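Local coordinates for protein putative aspartyl-tRNA synthetase (Leishmania major, PDB 6OD8) that probably charges tRNA(Asp) with L-aspartate at the expense of ATP, as a class II aminoacyl-tRNA synthetase of the type 2 subfamily, at residues 401-404 / 405-408; 454-457 / 458-462. One frame throughout, in Å; residues are numbered along the deposited sequence.

Contact 1: residues 401-404 / 405-408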
loop_
_atom_site.group_PDB
_atom_site.type_symbol
_atom_site.label_atom_id
_atom_site.label_comp_id
_atom_site.label_asym_id
_atom_site.label_seq_id
_atom_site.Cartn_x
_atom_site.Cartn_y
_atom_site.Cartn_z
ATOM N N ARG A 401 28.974 6.303 1.755
ATOM C CA ARG A 401 28.792 7.034 0.505
ATOM C C ARG A 401 30.161 7.153 -0.144
ATOM O O ARG A 401 31.119 7.519 0.537
ATOM C CB ARG A 401 28.233 8.443 0.748
ATOM C CG ARG A 401 26.942 8.507 1.528
ATOM C CD ARG A 401 26.472 9.950 1.673
ATOM N NE ARG A 401 25.240 10.047 2.461
ATOM C CZ ARG A 401 24.610 11.189 2.717
ATOM N NH1 ARG A 401 25.090 12.334 2.236
ATOM N NH2 ARG A 401 23.502 11.186 3.458
ATOM N N ILE A 402 30.263 6.815 -1.434
ATOM C CA ILE A 402 31.491 6.987 -2.207
ATOM C C ILE A 402 31.112 7.725 -3.481
ATOM O O ILE A 402 30.157 7.341 -4.164
ATOM C CB ILE A 402 32.190 5.650 -2.542
ATOM C CG1 ILE A 402 32.469 4.846 -1.268
ATOM C CG2 ILE A 402 33.526 5.893 -3.291
ATOM C CD1 ILE A 402 33.089 3.481 -1.536
ATOM N N ASN A 403 31.835 8.797 -3.771
ATOM C CA ASN A 403 31.660 9.491 -5.038
ATOM C C ASN A 403 31.907 8.535 -6.203
ATOM O O ASN A 403 32.806 7.686 -6.154
ATOM C CB ASN A 403 32.625 10.677 -5.098
ATOM C CG ASN A 403 32.652 11.318 -6.446
ATOM O OD1 ASN A 403 33.465 10.967 -7.300
ATOM N ND2 ASN A 403 31.757 12.260 -6.662
ATOM N N TYR A 404 31.105 8.688 -7.259
ATOM C CA TYR A 404 31.204 7.839 -8.440
ATOM C C TYR A 404 32.631 7.787 -8.997
ATOM O O TYR A 404 33.116 6.714 -9.391
ATOM C CB TYR A 404 30.231 8.348 -9.510
ATOM C CG TYR A 404 30.104 7.440 -10.709
ATOM C CD1 TYR A 404 29.120 6.468 -10.753
ATOM C CD2 TYR A 404 30.964 7.567 -11.810
ATOM C CE1 TYR A 404 28.990 5.631 -11.843
ATOM C CE2 TYR A 404 30.840 6.732 -12.914
ATOM C CZ TYR A 404 29.854 5.766 -12.921
ATOM O OH TYR A 404 29.710 4.920 -14.000
ATOM N N MET A 405 33.324 8.928 -9.043
ATOM C CA MET A 405 34.672 8.907 -9.617
ATOM C C MET A 405 35.632 8.124 -8.740
ATOM O O MET A 405 36.540 7.472 -9.260
ATOM C CB MET A 405 35.184 10.330 -9.852
ATOM C CG MET A 405 34.406 11.056 -10.944
ATOM S SD MET A 405 35.149 12.666 -11.334
ATOM C CE MET A 405 34.443 13.655 -10.014
ATOM N N HIS A 406 35.430 8.138 -7.417
ATOM C CA HIS A 406 36.251 7.287 -6.564
ATOM C C HIS A 406 35.838 5.825 -6.661
ATOM O O HIS A 406 36.677 4.943 -6.456
ATOM C CB HIS A 406 36.209 7.798 -5.125
ATOM C CG HIS A 406 36.860 9.139 -4.959
ATOM N ND1 HIS A 406 38.229 9.309 -4.959
ATOM C CD2 HIS A 406 36.328 10.377 -4.822
ATOM C CE1 HIS A 406 38.512 10.591 -4.813
ATOM N NE2 HIS A 406 37.378 11.264 -4.748
ATOM N N CYS A 407 34.563 5.545 -6.951
ATOM C CA CYS A 407 34.170 4.172 -7.253
ATOM C C CYS A 407 34.902 3.647 -8.480
ATOM O O CYS A 407 35.285 2.475 -8.520
ATOM C CB CYS A 407 32.663 4.068 -7.486
ATOM S SG CYS A 407 31.631 4.325 -6.021
ATOM N N ILE A 408 35.023 4.483 -9.514
ATOM C CA ILE A 408 35.806 4.114 -10.688
ATOM C C ILE A 408 37.241 3.813 -10.281
ATOM O O ILE A 408 37.840 2.829 -10.736
ATOM C CB ILE A 408 35.753 5.231 -11.748
ATOM C CG1 ILE A 408 34.344 5.396 -12.327
ATOM C CG2 ILE A 408 36.811 4.967 -12.863
ATOM C CD1 ILE A 408 33.898 4.255 -13.207
#

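Contact 2: residues 454-457 / 458-462. With EDO (1,2-ethanediol), chain F; EDO (1,2-ethanediol), chain C.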
loop_
_atom_site.group_PDB
_atom_site.type_symbol
_atom_site.label_atom_id
_atom_site.label_comp_id
_atom_site.label_asym_id
_atom_site.label_seq_id
_atom_site.Cartn_x
_atom_site.Cartn_y
_atom_site.Cartn_z
ATOM N N SER A 454 25.214 10.683 -18.968
ATOM C CA SER A 454 24.851 9.763 -20.035
ATOM C C SER A 454 24.092 8.540 -19.530
ATOM O O SER A 454 23.391 7.895 -20.319
ATOM C CB SER A 454 26.114 9.328 -20.789
ATOM O OG SER A 454 26.935 8.562 -19.927
ATOM N N ALA A 455 24.192 8.215 -18.239
ATOM C CA ALA A 455 23.523 7.047 -17.672
ATOM C C ALA A 455 22.161 7.349 -17.036
ATOM O O ALA A 455 21.524 6.430 -16.499
ATOM C CB ALA A 455 24.432 6.386 -16.628
ATOM N N ARG A 456 21.700 8.592 -17.065
ATOM C CA ARG A 456 20.531 8.998 -16.301
ATOM C C ARG A 456 19.425 9.516 -17.211
ATOM O O ARG A 456 19.694 10.025 -18.306
ATOM C CB ARG A 456 20.893 10.087 -15.278
ATOM C CG ARG A 456 21.868 9.615 -14.220
ATOM C CD ARG A 456 21.493 8.244 -13.660
ATOM N NE ARG A 456 21.456 8.289 -12.212
ATOM C CZ ARG A 456 21.552 7.235 -11.405
ATOM N NH1 ARG A 456 21.717 6.018 -11.896
ATOM N NH2 ARG A 456 21.492 7.417 -10.096
ATOM N N PRO A 457 18.166 9.421 -16.763
ATOM C CA PRO A 457 17.025 9.875 -17.566
ATOM C C PRO A 457 17.023 11.381 -17.787
ATOM O O PRO A 457 17.712 12.145 -17.113
ATOM C CB PRO A 457 15.815 9.459 -16.704
ATOM C CG PRO A 457 16.296 8.427 -15.809
ATOM C CD PRO A 457 17.738 8.731 -15.535
ATOM N N PHE A 458 16.163 11.805 -18.724
ATOM C CA PHE A 458 16.115 13.200 -19.154
ATOM C C PHE A 458 15.695 14.140 -18.025
ATOM O O PHE A 458 16.033 15.326 -18.058
ATOM C CB PHE A 458 15.165 13.354 -20.366
ATOM C CG PHE A 458 13.711 13.121 -20.037
ATOM C CD1 PHE A 458 12.866 14.193 -19.777
ATOM C CD2 PHE A 458 13.195 11.830 -19.958
ATOM C CE1 PHE A 458 11.538 13.984 -19.447
ATOM C CE2 PHE A 458 11.856 11.607 -19.629
ATOM C CZ PHE A 458 11.027 12.686 -19.374
ATOM N N TYR A 459 14.937 13.649 -17.042
ATOM C CA TYR A 459 14.464 14.493 -15.942
ATOM C C TYR A 459 15.477 14.645 -14.796
ATOM O O TYR A 459 15.157 15.279 -13.788
ATOM C CB TYR A 459 13.139 13.959 -15.380
ATOM C CG TYR A 459 13.091 12.468 -15.112
ATOM C CD1 TYR A 459 13.673 11.922 -13.966
ATOM C CD2 TYR A 459 12.460 11.606 -15.999
ATOM C CE1 TYR A 459 13.638 10.570 -13.728
ATOM C CE2 TYR A 459 12.403 10.233 -15.751
ATOM C CZ TYR A 459 12.999 9.733 -14.625
ATOM O OH TYR A 459 12.986 8.388 -14.360
ATOM N N THR A 460 16.689 14.107 -14.928
ATOM C CA THR A 460 17.690 14.211 -13.864
ATOM C C THR A 460 18.448 15.537 -13.958
ATOM O O THR A 460 18.991 15.869 -15.019
ATOM C CB THR A 460 18.674 13.055 -13.975
ATOM O OG1 THR A 460 17.936 11.827 -14.000
ATOM C CG2 THR A 460 19.646 13.060 -12.784
ATOM N N MET A 461 18.523 16.272 -12.840
ATOM C CA MET A 461 19.256 17.540 -12.806
ATOM C C MET A 461 20.757 17.306 -12.922
ATOM O O MET A 461 21.320 16.479 -12.199
ATOM C CB MET A 461 18.951 18.302 -11.508
ATOM C CG MET A 461 19.606 19.702 -11.419
ATOM S SD MET A 461 18.799 20.928 -12.454
ATOM C CE MET A 461 17.372 21.336 -11.401
ATOM N N GLU A 462 21.408 18.037 -13.841
ATOM C CA GLU A 462 22.858 17.952 -14.000
ATOM C C GLU A 462 23.584 18.781 -12.928
ATOM O O GLU A 462 23.045 19.748 -12.384
ATOM C CB GLU A 462 23.265 18.434 -15.402
ATOM C CG GLU A 462 22.833 17.476 -16.520
ATOM C CD GLU A 462 22.725 18.146 -17.888
ATOM O OE1 GLU A 462 23.135 19.322 -18.026
ATOM O OE2 GLU A 462 22.224 17.491 -18.832
HETATM C C1 EDO F . 20.935 22.044 -16.627
HETATM O O1 EDO F . 22.300 21.602 -16.763
HETATM C C2 EDO F . 20.195 21.153 -15.622
HETATM O O2 EDO F . 20.307 19.774 -16.004
HETATM C C1 EDO C . 21.261 20.003 -21.556
HETATM O O1 EDO C . 20.650 19.076 -20.645
HETATM C C2 EDO C . 22.181 20.958 -20.795
HETATM O O2 EDO C . 23.473 20.365 -20.609
#

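Contact 1: residues 401-404 / 405-408
N403 turns its side-chain amide back over the first turn of helix 404-412, and its OD1 accepts from M405 N at 2.7 Å. With CG anti to the backbone N (chi1 171°), the carboxamide lies beside its own carbonyl carbon, on the side where the backbone N-H groups of the opening turn emerge. The bond is short but bent at the hydrogen (132°), and its donor sits well above the amide's carbonyl plane; H406 N adds a weak second bond to the same OD1. Asparagine suits this N-cap position because its short arm ends in an acceptor that can reach back to the helix start. The H406 imidazole meets the cap with its edge: CD2 touches N403 CB at 3.7 Å, near the ring plane, while the amide and ring planes stand 74° apart.

Behind the cap, I402 brings its CG2 branch, anti to the backbone N, to C407 SG at 3.7 Å and to the CB of H406. I402 also packs on V437 and Y441, and C407 on L433, all three on helix 427-441; a branched aliphatic chain and a small, weakly polar thiol suit this buried junction. On another side of the turn, Y404 lays its ring obliquely against I408, CE2 meeting CG1 at 3.8 Å. Tyrosine thus combines an apolar ring for packing with a polar end that the backbone oxygen of D423 satisfies.

The main chain takes over with C407 N to N403 O and I408 N to Y404 O, both 2.9 Å. Chemically, the side-chain acceptor of N403, the last residue of the strand, engages N-H groups that have no preceding helical turn to supply carbonyl partners, and its partial negative charge probably interacts favourably with the positive end of the helix dipole.

Contact 2: residues 454-457 / 458-462
P457 and T460 close a tight turn through T460 N to P457 O, 3.1 Å, an almost straight bond at the hydrogen (161°) although the donor stands above the carbonyl plane. The same oxygen also accepts from NE of R498. Threonine fits snugly, its OG1 against P457 O and CD and its CB against R456 CB. P457 has no N-H to satisfy; its CB sits over one face of the Y459 ring, offset toward the rim, in a CH-pi contact. Y459 CG lies between its backbone N and carbonyl carbon (chi1 47°), which folds the ring back toward P457.

Beyond CB, R456 bends away, and its guanidinium makes a salt bridge with D474, a hydrogen bond from NE to S472 OG and a cation-pi contact with F451.

E462 is met by two molecules of 1,2-ethanediol, probably from the crystallisation liquor. E462 OE1 accepts from O1 of the chain F molecule at 2.7 Å. From the chain C molecule, O2 donates to E462 OE1 and O1 to E462 OE2, which also forms a salt bridge with R498. E462 N donates to O2 of the chain F molecule at 3.0 Å.

Residues 457-460 form a type I beta turn that packs F458 and Y459 on helices 492-501 and 510-514, while M461 and E462 lead on to M62 and Q64 of the second subunit.

Overall arrangement
Both contacts lie in the class II synthetase domain, in series along the chain, their centres about 18 Å apart and their nearest atoms about 6 Å apart without touching. Strand 445-449 connects them: it pairs in parallel with strand 400-403, which runs into the helix of contact 1, and it leads on to the loop of contact 2. Helices 404-412 and 427-441 lie along the connection between these two parallel strands, a beta-alpha-beta crossover. F451, just beyond the second strand, meets both Y404 of contact 1 and R456 of contact 2. Contact 1 lies at a strand-to-helix junction of the large mixed sheet, whereas contact 2 lies in a loop that also reaches the second subunit.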